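Local coordinates for protein DNA polymerase III subunit beta (Pseudomonas aeruginosa, PDB 4TSZ) that tethers DNA polymerases and other proteins to DNA and so makes them processive, at residues G331-T335 and E336-F340; I341-D344 and S345-A349; L161-G165 and G166-S170; Q149-R153 and Y154-G158; V195-R199 and K200-E204. One frame throughout, in Å; residues are numbered along the deposited sequence.

Overall arrangement
From the N terminus the chain meets contact 4 first, in the loop between helix 133-141 and strand 158-164. Contact 3 then closes the hairpin of strands 158-164 and 167-173, and contact 5 carries strand 193-198 into helix 199-208. Contact 1 leads from helix 323-330 into strand 337-342, and contact 2 closes the turn at that strand's end. The five follow in series; none nests or crosses. Contact 5 ties the central-domain group together: N of Leu161 probably bonds to O of Val195, and N of Arg199 to O of Asn157. Contacts 3 and 5 share one eight-stranded antiparallel sheet with contacts 1 and 2, spanning the central and C-terminal domains, with contact 3 centred about 23 Å from contact 1.

Contact 1 of 5, residues G331-T335 and E336-F340; sequences GVIGT and EQVRF
From Ile333 to Val338 the backbone swings out of a loop into a strand, with Thr335 extended and Glu336 making a single helix-like step before Gln337 becomes extended again. That bend brings the carbonyl of Gln337 round to the hydroxyl of Thr335, which donates to it: OG1 of Thr335 lies 2.6 Å from O of Gln337, and the C=O...donor angle of 166° puts the hydroxyl almost straight off the end of the carbonyl. The torsion responsible is chi1 of 57°, which tucks OG1 between the backbone N and the carbonyl carbon of its own residue. The same oxygen is hydrogen-bonded to the backbone N of Ala354, so this short side chain pins the start of strand 337-342 to the chain just past strand 349-353. In the eight-stranded antiparallel sheet, strand 337-342 runs between 349-353 and 256-261, and this is where it begins after the loop that follows helix 323-330. On the buried side, Ile333 and Val338 cross at about a right angle: CG1 of Ile333 is 4.0 Å from CG2 of Val338, with CD1 of Ile333 close behind on the same methyl. The other branch of Ile333, CG2, lies loosely beside O of Gln337 (CG2 to O 4.0 Å). Leu265 of helix 262-273 packs against Val338 as well, while Gly334 N is bonded to the carboxylate of Glu353.

Contact 2 of 5, residues I341-D344 and S345-A349; sequences ILSD and SNSSA
Asp344 and Ser347 bracket a type I beta turn, the core of the loop that joins neighbouring antiparallel strands 337-342 and 349-353 in the C-terminal domain. The backbone bond of the turn runs from N of Ser347 to O of Asp344 at 3.3 Å; it is long, and the donor sits well above the carbonyl plane.

The carboxylate of Asp344 does more of the polar work. Its OD1 accepts from N of Asn346 at 3.1 Å, an Asx turn laid over the beta turn, through the lone pair that faces away from OD2. A second donor, the hydroxyl of Ser347, comes to the same OD1 from above the carboxylate plane, OG to OD1 2.8 Å. Two bonds thus grip one oxygen and should hold the carboxylate in a fixed rotation. Asp344 reaches them because chi1 is 55°, folding CG back over its own main chain and toward the turn.

The apolar side-chain contact between the two segments is at the strand end, where CD2 of Leu342 rests on CB of Ala349 at 3.7 Å. Phe321 of strand 317-322 packs on both of these residues. Asn346 in the turn and Ser348 just after it pack on the bound peptide, so this loop forms part of the surface that receives it.

Ser343 and Ser347 meet through OG of the first and CB of the second, 3.2 Å apart. A water bridges the two arms of the loop, 3.0 Å from OG of Ser343 and donating to O of Ser348 at 2.7 Å.

Contact 3 of 5, residues L161-G165 and G166-S170; sequences LEVNG and GTLRS
The carboxylate of Glu162 and the guanidinium of Arg169 run abreast off the same face of the hairpin, with their planes turned 42° apart. OE2 of Glu162 stands well out of the guanidinium plane, 4.1 Å from NH1 of Arg169, and no N-H is aimed at it; any attraction is probably electrostatic only. OE2 also lies alongside the aliphatic part of the arginine, 3.8 Å from CD. Each polar end has firmer partners elsewhere: OE1 of Glu162 bonds to Gln194 and the hydroxyl of Tyr246, while Arg169 uses NE for the hydroxyl of Ser182 and NH1 for a salt bridge to Glu247. Both side chains leave the sheet with CG opposite the backbone N, which sends them out in the same direction.

These residues form a hydrogen-bonded pair in a tight antiparallel beta hairpin of strands 158-164 and 167-173. N of Glu162 gives to O of Arg169 at 2.8 Å, and the return bond from Arg169 N to Glu162 O has the same length. Asn164 and Thr167 are the last pair before the two-glycine turn. Here O of Asn164 takes two donors from the same face of its plane, N of Thr167 at 3.1 Å and N of Gly166 at 2.9 Å. The second closes a gamma turn centred on Gly165, whose positive phi of 83° favours glycine. On the other face of the hairpin, CG1 of Val163 meets CD1 of Leu168 at 3.6 Å, and CD2 of Leu161 touches CB of Ser170; Phe129 packs on Leu168 from strand 125-132.

Contact 4 of 5, residues Q149-R153 and Y154-G158; sequences QQDVR and YYLNG
Asn157 clasps the main chain of Asp151 with both ends of its side-chain amide, imitating the pairing of two backbones. OD1 accepts from N of Asp151 at 2.8 Å, while ND2 donates to O of the same residue at 2.9 Å, in the carbonyl plane and on a lone pair. Two bonds to one residue fix the rotation of the amide and draw together the two sides of the last part of the loop between helix 133-141 and strand 158-164.

That loop is built on an Asx turn followed by a short 3-10 segment, 154-156. In the Asx turn, OD1 of Asp151 receives N of Arg153 at 2.8 Å through the lone pair directed away from OD2. The arginine side chain returns to the same carboxylate, gripping it side-on with NE on OD1 and NH2 on OD2, a salt bridge 3.0 Å long between NH2 and OD2. OD1 therefore holds two N-H groups of one residue.

A bend at chi3 (-72°) turns the guanidinium back over Leu156, whose CD1 sits over the centre of one face, 3.7 Å from CZ of Arg153. The methylenes of Arg153 meanwhile pass the phenol end of Tyr155. At the main chain, O of Arg153 accepts N of Leu156 from above the carbonyl plane, opening the 3-10 segment. Tyr154 turns outward and bonds through its hydroxyl to O of Asp240, anchoring the loop to another one. Between the side chains of Arg153 and Tyr155 the nearest approach is OH of Tyr155 to CG of Arg153, 3.5 Å.

Contact 5 of 5, residues V195-R199 and K200-E204; sequences VIVPR and KGILE
Val197 and Ile202 meet at about a right angle, CG1 of the valine 3.8 Å from CD1 of the isoleucine, where a strand gives way to a helix. CD1 also lies against CB of Val197, so the isoleucine tip is set into the fork of the valine. With chi1 at -155°, CG1 of Ile202 stands opposite the backbone N and carries the terminal methyl back to the strand. Gly201, one residue earlier, brings the helix backbone close to Val197 without adding a side chain.

Backbone bonds fix this arrangement. Pro198 occupies the N-cap, and its O takes N of Ile202 at 3.0 Å in an almost straight bond (171° at the hydrogen). One step on, O of Arg199 accepts N of Leu203 at 3.1 Å, and the first turn of the helix is complete. O of Arg199 is also flanked by CG2 of Ile202 (3.5 Å) and CG of Leu203 (3.3 Å).

Arg199 and Leu203 run side by side, with NH2 of the arginine 3.7 Å from CD1 of the leucine. What places the guanidinium lies in the loop that leads to strand 158-164: NH1 bonds to O of Ala148, and Gln149 packs alongside. N of Arg199 is in turn bonded to the backbone of Asn157.

Strand 195-198 and the helical segment 200-204 lie nearly perpendicular, at 83°. Strand 193-198 is at an edge of its eight-stranded sheet within this chain, next to 158-164, and helix 199-208 lays Ile202 on Met159 and Leu161 of that neighbouring strand.

Contact 1 of 5, residues G331-T335 and E336-F340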
# COMPACT_ATOMS: atom_id res chain seq x y z
N GLY E 331 -12.51 -15.69 8.32
CA GLY E 331 -12.07 -15.11 7.05
C GLY E 331 -11.94 -16.12 5.92
O GLY E 331 -11.91 -15.72 4.76
N VAL E 332 -11.84 -17.42 6.24
CA VAL E 332 -11.73 -18.50 5.25
C VAL E 332 -13.00 -19.38 5.12
O VAL E 332 -13.07 -20.22 4.22
CB VAL E 332 -10.41 -19.31 5.33
CG1 VAL E 332 -9.19 -18.41 5.11
CG2 VAL E 332 -10.30 -20.08 6.64
N ILE E 333 -13.99 -19.20 6.01
CA ILE E 333 -15.25 -19.95 5.95
C ILE E 333 -16.08 -19.37 4.76
O ILE E 333 -16.37 -18.18 4.75
CB ILE E 333 -16.02 -19.90 7.31
CG1 ILE E 333 -15.23 -20.59 8.48
CG2 ILE E 333 -17.50 -20.39 7.20
CD1 ILE E 333 -15.12 -22.16 8.46
N GLY E 334 -16.40 -20.21 3.79
CA GLY E 334 -17.13 -19.82 2.58
C GLY E 334 -18.64 -19.86 2.65
O GLY E 334 -19.32 -19.30 1.78
N THR E 335 -19.17 -20.51 3.69
CA THR E 335 -20.61 -20.60 3.93
C THR E 335 -21.08 -19.45 4.84
O THR E 335 -20.31 -18.91 5.65
CB THR E 335 -21.02 -21.97 4.48
OG1 THR E 335 -20.29 -22.23 5.68
CG2 THR E 335 -20.79 -23.10 3.48
N GLU E 336 -22.35 -19.11 4.70
CA GLU E 336 -23.08 -18.09 5.45
C GLU E 336 -23.13 -18.45 6.95
O GLU E 336 -23.04 -17.56 7.80
CB GLU E 336 -24.50 -18.06 4.90
CG GLU E 336 -25.27 -16.82 5.24
CD GLU E 336 -26.51 -16.79 4.40
OE1 GLU E 336 -26.43 -16.27 3.26
OE2 GLU E 336 -27.55 -17.32 4.84
N GLN E 337 -23.29 -19.75 7.24
CA GLN E 337 -23.31 -20.27 8.60
C GLN E 337 -21.98 -20.95 8.90
O GLN E 337 -21.28 -21.43 7.99
CB GLN E 337 -24.48 -21.23 8.82
CG GLN E 337 -25.83 -20.53 8.89
CD GLN E 337 -26.92 -21.47 9.35
OE1 GLN E 337 -27.12 -22.55 8.80
NE2 GLN E 337 -27.66 -21.05 10.36
N VAL E 338 -21.63 -20.97 10.18
CA VAL E 338 -20.40 -21.56 10.67
C VAL E 338 -20.70 -22.45 11.87
O VAL E 338 -21.55 -22.11 12.71
CB VAL E 338 -19.29 -20.49 10.90
CG1 VAL E 338 -19.70 -19.42 11.92
CG2 VAL E 338 -17.96 -21.12 11.29
N ARG E 339 -20.05 -23.62 11.91
CA ARG E 339 -20.19 -24.57 13.00
C ARG E 339 -18.98 -24.51 13.92
O ARG E 339 -17.84 -24.60 13.45
CB ARG E 339 -20.37 -26.01 12.47
CG ARG E 339 -21.72 -26.31 11.87
CD ARG E 339 -21.80 -27.77 11.45
NE ARG E 339 -21.01 -28.06 10.25
CZ ARG E 339 -20.31 -29.18 10.05
NH1 ARG E 339 -20.29 -30.13 10.98
NH2 ARG E 339 -19.63 -29.35 8.93
N PHE E 340 -19.23 -24.35 15.22
CA PHE E 340 -18.21 -24.37 16.28
C PHE E 340 -18.55 -25.59 17.13
O PHE E 340 -19.71 -25.78 17.52
CB PHE E 340 -18.26 -23.10 17.13
CG PHE E 340 -17.52 -21.92 16.55
CD1 PHE E 340 -18.06 -21.17 15.51
CD2 PHE E 340 -16.28 -21.54 17.05
CE1 PHE E 340 -17.37 -20.07 14.98
CE2 PHE E 340 -15.60 -20.43 16.54
CZ PHE E 340 -16.15 -19.71 15.50

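Contact 2 of 5, residues I341-D344 and S345-A349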
# COMPACT_ATOMS: atom_id res chain seq x y z
N ILE E 341 -17.57 -26.46 17.34
CA ILE E 341 -17.74 -27.66 18.15
C ILE E 341 -16.78 -27.52 19.33
O ILE E 341 -15.56 -27.48 19.15
CB ILE E 341 -17.59 -28.99 17.35
CG1 ILE E 341 -18.61 -29.03 16.17
CG2 ILE E 341 -17.78 -30.21 18.27
CD1 ILE E 341 -18.25 -29.96 14.97
N LEU E 342 -17.35 -27.35 20.52
CA LEU E 342 -16.59 -27.12 21.75
C LEU E 342 -16.88 -28.21 22.78
O LEU E 342 -17.78 -29.03 22.59
CB LEU E 342 -16.96 -25.73 22.32
CG LEU E 342 -16.76 -24.54 21.39
CD1 LEU E 342 -17.95 -23.62 21.43
CD2 LEU E 342 -15.48 -23.80 21.72
N SER E 343 -16.09 -28.22 23.86
CA SER E 343 -16.25 -29.14 24.97
C SER E 343 -16.10 -28.36 26.28
O SER E 343 -17.11 -27.87 26.79
CB SER E 343 -15.31 -30.34 24.85
OG SER E 343 -13.95 -29.94 24.82
N ASP E 344 -14.87 -28.19 26.79
CA ASP E 344 -14.61 -27.45 28.04
C ASP E 344 -13.68 -26.24 27.82
O ASP E 344 -13.16 -26.06 26.72
CB ASP E 344 -14.07 -28.40 29.14
CG ASP E 344 -12.85 -29.20 28.74
OD1 ASP E 344 -11.77 -28.60 28.60
OD2 ASP E 344 -12.97 -30.44 28.63
N SER E 345 -13.47 -25.44 28.88
CA SER E 345 -12.65 -24.23 28.87
C SER E 345 -11.16 -24.44 28.58
O SER E 345 -10.48 -23.50 28.17
CB SER E 345 -12.84 -23.44 30.17
OG SER E 345 -12.25 -24.09 31.28
N ASN E 346 -10.65 -25.67 28.78
CA ASN E 346 -9.24 -26.01 28.57
C ASN E 346 -8.99 -26.71 27.24
O ASN E 346 -7.83 -26.97 26.89
CB ASN E 346 -8.72 -26.85 29.74
CG ASN E 346 -8.91 -26.21 31.10
OD1 ASN E 346 -9.64 -26.72 31.96
ND2 ASN E 346 -8.28 -25.07 31.32
N SER E 347 -10.06 -27.01 26.49
CA SER E 347 -9.97 -27.73 25.22
C SER E 347 -10.24 -26.87 24.00
O SER E 347 -10.93 -25.85 24.07
CB SER E 347 -10.89 -28.95 25.23
OG SER E 347 -10.62 -29.76 26.36
N SER E 348 -9.67 -27.33 22.86
CA SER E 348 -9.76 -26.71 21.54
C SER E 348 -11.17 -26.54 21.00
O SER E 348 -12.06 -27.32 21.33
CB SER E 348 -8.97 -27.54 20.53
OG SER E 348 -7.67 -27.02 20.33
N ALA E 349 -11.36 -25.54 20.11
CA ALA E 349 -12.59 -25.30 19.39
C ALA E 349 -12.34 -25.96 18.03
O ALA E 349 -11.22 -25.87 17.51
CB ALA E 349 -12.82 -23.81 19.19
O HOH W 1 -12.89 -29.83 22.03

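Contact 3 of 5, residues L161-G165 and G166-S170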
# COMPACT_ATOMS: atom_id res chain seq x y z
N LEU E 161 1.47 -31.11 2.58
CA LEU E 161 0.68 -31.55 1.44
C LEU E 161 0.75 -33.06 1.52
O LEU E 161 1.84 -33.63 1.54
CB LEU E 161 1.17 -31.01 0.08
CG LEU E 161 1.04 -29.51 -0.18
CD1 LEU E 161 1.54 -29.16 -1.56
CD2 LEU E 161 -0.41 -29.03 -0.01
N GLU E 162 -0.41 -33.69 1.69
CA GLU E 162 -0.51 -35.13 1.90
C GLU E 162 -1.44 -35.82 0.90
O GLU E 162 -2.56 -35.36 0.68
CB GLU E 162 -0.95 -35.38 3.35
CG GLU E 162 -1.11 -36.83 3.76
CD GLU E 162 -1.89 -36.97 5.05
OE1 GLU E 162 -1.27 -36.86 6.13
OE2 GLU E 162 -3.13 -37.11 4.99
N VAL E 163 -0.96 -36.92 0.30
CA VAL E 163 -1.78 -37.75 -0.59
C VAL E 163 -2.06 -39.04 0.16
O VAL E 163 -1.12 -39.69 0.64
CB VAL E 163 -1.27 -37.95 -2.05
CG1 VAL E 163 -0.86 -36.62 -2.69
CG2 VAL E 163 -0.13 -38.95 -2.14
N ASN E 164 -3.34 -39.38 0.34
CA ASN E 164 -3.75 -40.57 1.08
C ASN E 164 -5.08 -41.08 0.56
O ASN E 164 -6.07 -40.33 0.55
CB ASN E 164 -3.81 -40.26 2.59
CG ASN E 164 -3.91 -41.48 3.48
OD1 ASN E 164 -3.26 -42.52 3.26
ND2 ASN E 164 -4.72 -41.37 4.52
N GLY E 165 -5.09 -42.32 0.08
CA GLY E 165 -6.27 -42.98 -0.48
C GLY E 165 -6.48 -42.61 -1.94
O GLY E 165 -6.47 -43.47 -2.83
N GLY E 166 -6.63 -41.31 -2.16
CA GLY E 166 -6.84 -40.65 -3.44
C GLY E 166 -7.05 -39.16 -3.18
O GLY E 166 -7.09 -38.35 -4.11
N THR E 167 -7.17 -38.82 -1.89
CA THR E 167 -7.40 -37.48 -1.36
C THR E 167 -6.09 -36.69 -1.27
O THR E 167 -5.06 -37.23 -0.87
CB THR E 167 -8.09 -37.60 0.02
OG1 THR E 167 -9.33 -38.30 -0.11
CG2 THR E 167 -8.33 -36.26 0.70
N LEU E 168 -6.15 -35.40 -1.63
CA LEU E 168 -5.06 -34.46 -1.47
C LEU E 168 -5.49 -33.57 -0.31
O LEU E 168 -6.61 -33.06 -0.30
CB LEU E 168 -4.75 -33.64 -2.74
CG LEU E 168 -3.59 -32.64 -2.65
CD1 LEU E 168 -2.27 -33.31 -2.26
CD2 LEU E 168 -3.41 -31.91 -3.96
N ARG E 169 -4.61 -33.44 0.69
CA ARG E 169 -4.88 -32.68 1.89
C ARG E 169 -3.76 -31.71 2.23
O ARG E 169 -2.59 -32.06 2.09
CB ARG E 169 -5.14 -33.65 3.06
CG ARG E 169 -5.17 -33.02 4.46
CD ARG E 169 -5.36 -34.05 5.54
NE ARG E 169 -6.70 -34.61 5.50
CZ ARG E 169 -7.14 -35.57 6.32
NH1 ARG E 169 -6.35 -36.07 7.26
NH2 ARG E 169 -8.38 -36.01 6.21
N SER E 170 -4.14 -30.51 2.68
CA SER E 170 -3.21 -29.50 3.15
C SER E 170 -3.40 -29.36 4.66
O SER E 170 -4.53 -29.41 5.13
CB SER E 170 -3.43 -28.17 2.45
OG SER E 170 -4.76 -27.70 2.62

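Contact 4 of 5, residues Q149-R153 and Y154-G158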
# COMPACT_ATOMS: atom_id res chain seq x y z
N GLN E 149 5.46 -18.81 11.33
CA GLN E 149 6.42 -17.91 10.70
C GLN E 149 7.58 -17.81 11.67
O GLN E 149 7.40 -17.40 12.83
CB GLN E 149 5.77 -16.54 10.45
CG GLN E 149 6.54 -15.68 9.46
CD GLN E 149 5.82 -14.38 9.20
OE1 GLN E 149 5.80 -13.47 10.03
NE2 GLN E 149 5.23 -14.25 8.03
N GLN E 150 8.76 -18.22 11.23
CA GLN E 150 9.99 -18.17 12.01
C GLN E 150 9.95 -18.90 13.38
O GLN E 150 10.66 -18.52 14.31
CB GLN E 150 10.54 -16.73 12.09
CG GLN E 150 10.85 -16.13 10.71
CD GLN E 150 10.25 -14.75 10.49
OE1 GLN E 150 9.22 -14.38 11.08
NE2 GLN E 150 10.88 -13.96 9.63
N ASP E 151 9.13 -19.96 13.49
CA ASP E 151 9.09 -20.77 14.70
C ASP E 151 10.37 -21.60 14.74
O ASP E 151 10.85 -22.05 13.70
CB ASP E 151 7.88 -21.71 14.72
CG ASP E 151 7.55 -22.32 16.08
OD1 ASP E 151 8.36 -23.12 16.59
OD2 ASP E 151 6.46 -22.05 16.61
N VAL E 152 10.91 -21.81 15.95
CA VAL E 152 12.11 -22.60 16.16
C VAL E 152 11.91 -24.07 15.70
O VAL E 152 12.84 -24.71 15.21
CB VAL E 152 12.67 -22.39 17.59
CG1 VAL E 152 11.92 -23.22 18.64
CG2 VAL E 152 14.18 -22.62 17.62
N ARG E 153 10.64 -24.55 15.75
CA ARG E 153 10.23 -25.85 15.22
C ARG E 153 10.03 -25.56 13.73
O ARG E 153 8.95 -25.18 13.30
CB ARG E 153 8.92 -26.34 15.88
CG ARG E 153 9.02 -26.53 17.39
CD ARG E 153 7.65 -26.63 18.03
NE ARG E 153 6.94 -25.34 18.04
CZ ARG E 153 5.73 -25.15 18.55
NH1 ARG E 153 5.05 -26.17 19.08
NH2 ARG E 153 5.18 -23.95 18.52
N TYR E 154 11.15 -25.63 12.97
CA TYR E 154 11.26 -25.30 11.53
C TYR E 154 10.25 -25.99 10.62
O TYR E 154 9.89 -25.42 9.58
CB TYR E 154 12.70 -25.54 11.03
CG TYR E 154 13.09 -27.00 10.99
CD1 TYR E 154 13.52 -27.66 12.13
CD2 TYR E 154 12.98 -27.74 9.81
CE1 TYR E 154 13.80 -29.03 12.12
CE2 TYR E 154 13.27 -29.11 9.78
CZ TYR E 154 13.70 -29.74 10.93
OH TYR E 154 14.00 -31.08 10.90
N TYR E 155 9.84 -27.22 10.97
CA TYR E 155 8.88 -28.05 10.22
C TYR E 155 7.46 -27.46 10.22
O TYR E 155 6.60 -27.91 9.45
CB TYR E 155 8.88 -29.52 10.71
CG TYR E 155 8.80 -29.65 12.22
CD1 TYR E 155 7.57 -29.58 12.88
CD2 TYR E 155 9.95 -29.81 12.99
CE1 TYR E 155 7.49 -29.65 14.26
CE2 TYR E 155 9.88 -29.89 14.38
CZ TYR E 155 8.64 -29.81 15.01
OH TYR E 155 8.54 -29.88 16.38
N LEU E 156 7.21 -26.44 11.08
CA LEU E 156 5.92 -25.74 11.18
C LEU E 156 5.89 -24.52 10.27
O LEU E 156 4.80 -24.03 9.97
CB LEU E 156 5.61 -25.33 12.63
CG LEU E 156 5.43 -26.45 13.67
CD1 LEU E 156 4.91 -25.87 14.98
CD2 LEU E 156 4.50 -27.58 13.17
N ASN E 157 7.06 -24.03 9.81
CA ASN E 157 7.19 -22.86 8.93
C ASN E 157 6.93 -23.23 7.48
O ASN E 157 7.74 -22.98 6.59
CB ASN E 157 8.56 -22.16 9.12
CG ASN E 157 8.85 -21.78 10.54
OD1 ASN E 157 7.98 -21.33 11.29
ND2 ASN E 157 10.09 -21.94 10.95
N GLY E 158 5.78 -23.84 7.26
CA GLY E 158 5.36 -24.30 5.95
C GLY E 158 4.07 -25.08 6.02
O GLY E 158 3.39 -25.10 7.05

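Contact 5 of 5, residues V195-R199 and K200-E204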
# COMPACT_ATOMS: atom_id res chain seq x y z
N VAL E 195 4.68 -34.28 2.13
CA VAL E 195 5.72 -33.29 1.81
C VAL E 195 5.45 -32.01 2.62
O VAL E 195 4.29 -31.66 2.82
CB VAL E 195 5.94 -32.99 0.28
CG1 VAL E 195 6.32 -34.24 -0.51
CG2 VAL E 195 4.76 -32.27 -0.36
N ILE E 196 6.51 -31.33 3.09
CA ILE E 196 6.34 -30.05 3.77
C ILE E 196 6.91 -28.99 2.85
O ILE E 196 8.12 -28.98 2.59
CB ILE E 196 6.90 -29.94 5.22
CG1 ILE E 196 6.50 -31.14 6.11
CG2 ILE E 196 6.49 -28.58 5.85
CD1 ILE E 196 7.39 -31.31 7.38
N VAL E 197 6.05 -28.12 2.32
CA VAL E 197 6.46 -27.04 1.43
C VAL E 197 6.76 -25.79 2.29
O VAL E 197 5.87 -25.38 3.05
CB VAL E 197 5.43 -26.76 0.31
CG1 VAL E 197 5.96 -25.74 -0.69
CG2 VAL E 197 5.04 -28.06 -0.40
N PRO E 198 7.98 -25.18 2.18
CA PRO E 198 8.28 -23.96 2.96
C PRO E 198 7.25 -22.86 2.74
O PRO E 198 6.70 -22.75 1.63
CB PRO E 198 9.67 -23.54 2.47
CG PRO E 198 10.27 -24.80 1.88
CD PRO E 198 9.11 -25.57 1.31
N ARG E 199 6.96 -22.08 3.79
CA ARG E 199 5.95 -21.02 3.75
C ARG E 199 6.07 -20.05 2.58
O ARG E 199 5.07 -19.81 1.90
CB ARG E 199 5.74 -20.32 5.10
CG ARG E 199 6.96 -19.61 5.68
CD ARG E 199 6.61 -18.67 6.83
NE ARG E 199 5.77 -17.55 6.39
CZ ARG E 199 4.48 -17.43 6.66
NH1 ARG E 199 3.86 -18.35 7.40
NH2 ARG E 199 3.79 -16.39 6.22
N LYS E 200 7.29 -19.55 2.30
CA LYS E 200 7.52 -18.62 1.19
C LYS E 200 7.15 -19.24 -0.17
O LYS E 200 6.46 -18.59 -0.97
CB LYS E 200 8.96 -18.08 1.20
CG LYS E 200 9.19 -16.86 0.31
CD LYS E 200 10.57 -16.23 0.53
CE LYS E 200 10.78 -15.02 -0.34
NZ LYS E 200 12.13 -14.43 -0.14
N GLY E 201 7.58 -20.50 -0.38
CA GLY E 201 7.32 -21.27 -1.59
C GLY E 201 5.85 -21.54 -1.84
O GLY E 201 5.35 -21.30 -2.95
N ILE E 202 5.14 -22.04 -0.81
CA ILE E 202 3.71 -22.36 -0.93
C ILE E 202 2.84 -21.11 -1.22
O ILE E 202 1.91 -21.20 -2.02
CB ILE E 202 3.17 -23.27 0.22
CG1 ILE E 202 1.92 -24.06 -0.21
CG2 ILE E 202 2.93 -22.51 1.52
CD1 ILE E 202 2.20 -25.27 -1.13
N LEU E 203 3.17 -19.97 -0.60
CA LEU E 203 2.45 -18.72 -0.81
C LEU E 203 2.68 -18.20 -2.23
O LEU E 203 1.75 -17.67 -2.84
CB LEU E 203 2.81 -17.65 0.24
CG LEU E 203 2.40 -17.93 1.68
CD1 LEU E 203 3.18 -17.04 2.62
CD2 LEU E 203 0.90 -17.80 1.90
N GLU E 204 3.91 -18.37 -2.75
CA GLU E 204 4.27 -17.99 -4.11
C GLU E 204 3.45 -18.84 -5.09
O GLU E 204 2.83 -18.27 -5.99
CB GLU E 204 5.78 -18.18 -4.36
CG GLU E 204 6.26 -17.69 -5.73
CD GLU E 204 5.92 -16.25 -6.06
OE1 GLU E 204 6.20 -15.35 -5.23
OE2 GLU E 204 5.33 -16.02 -7.15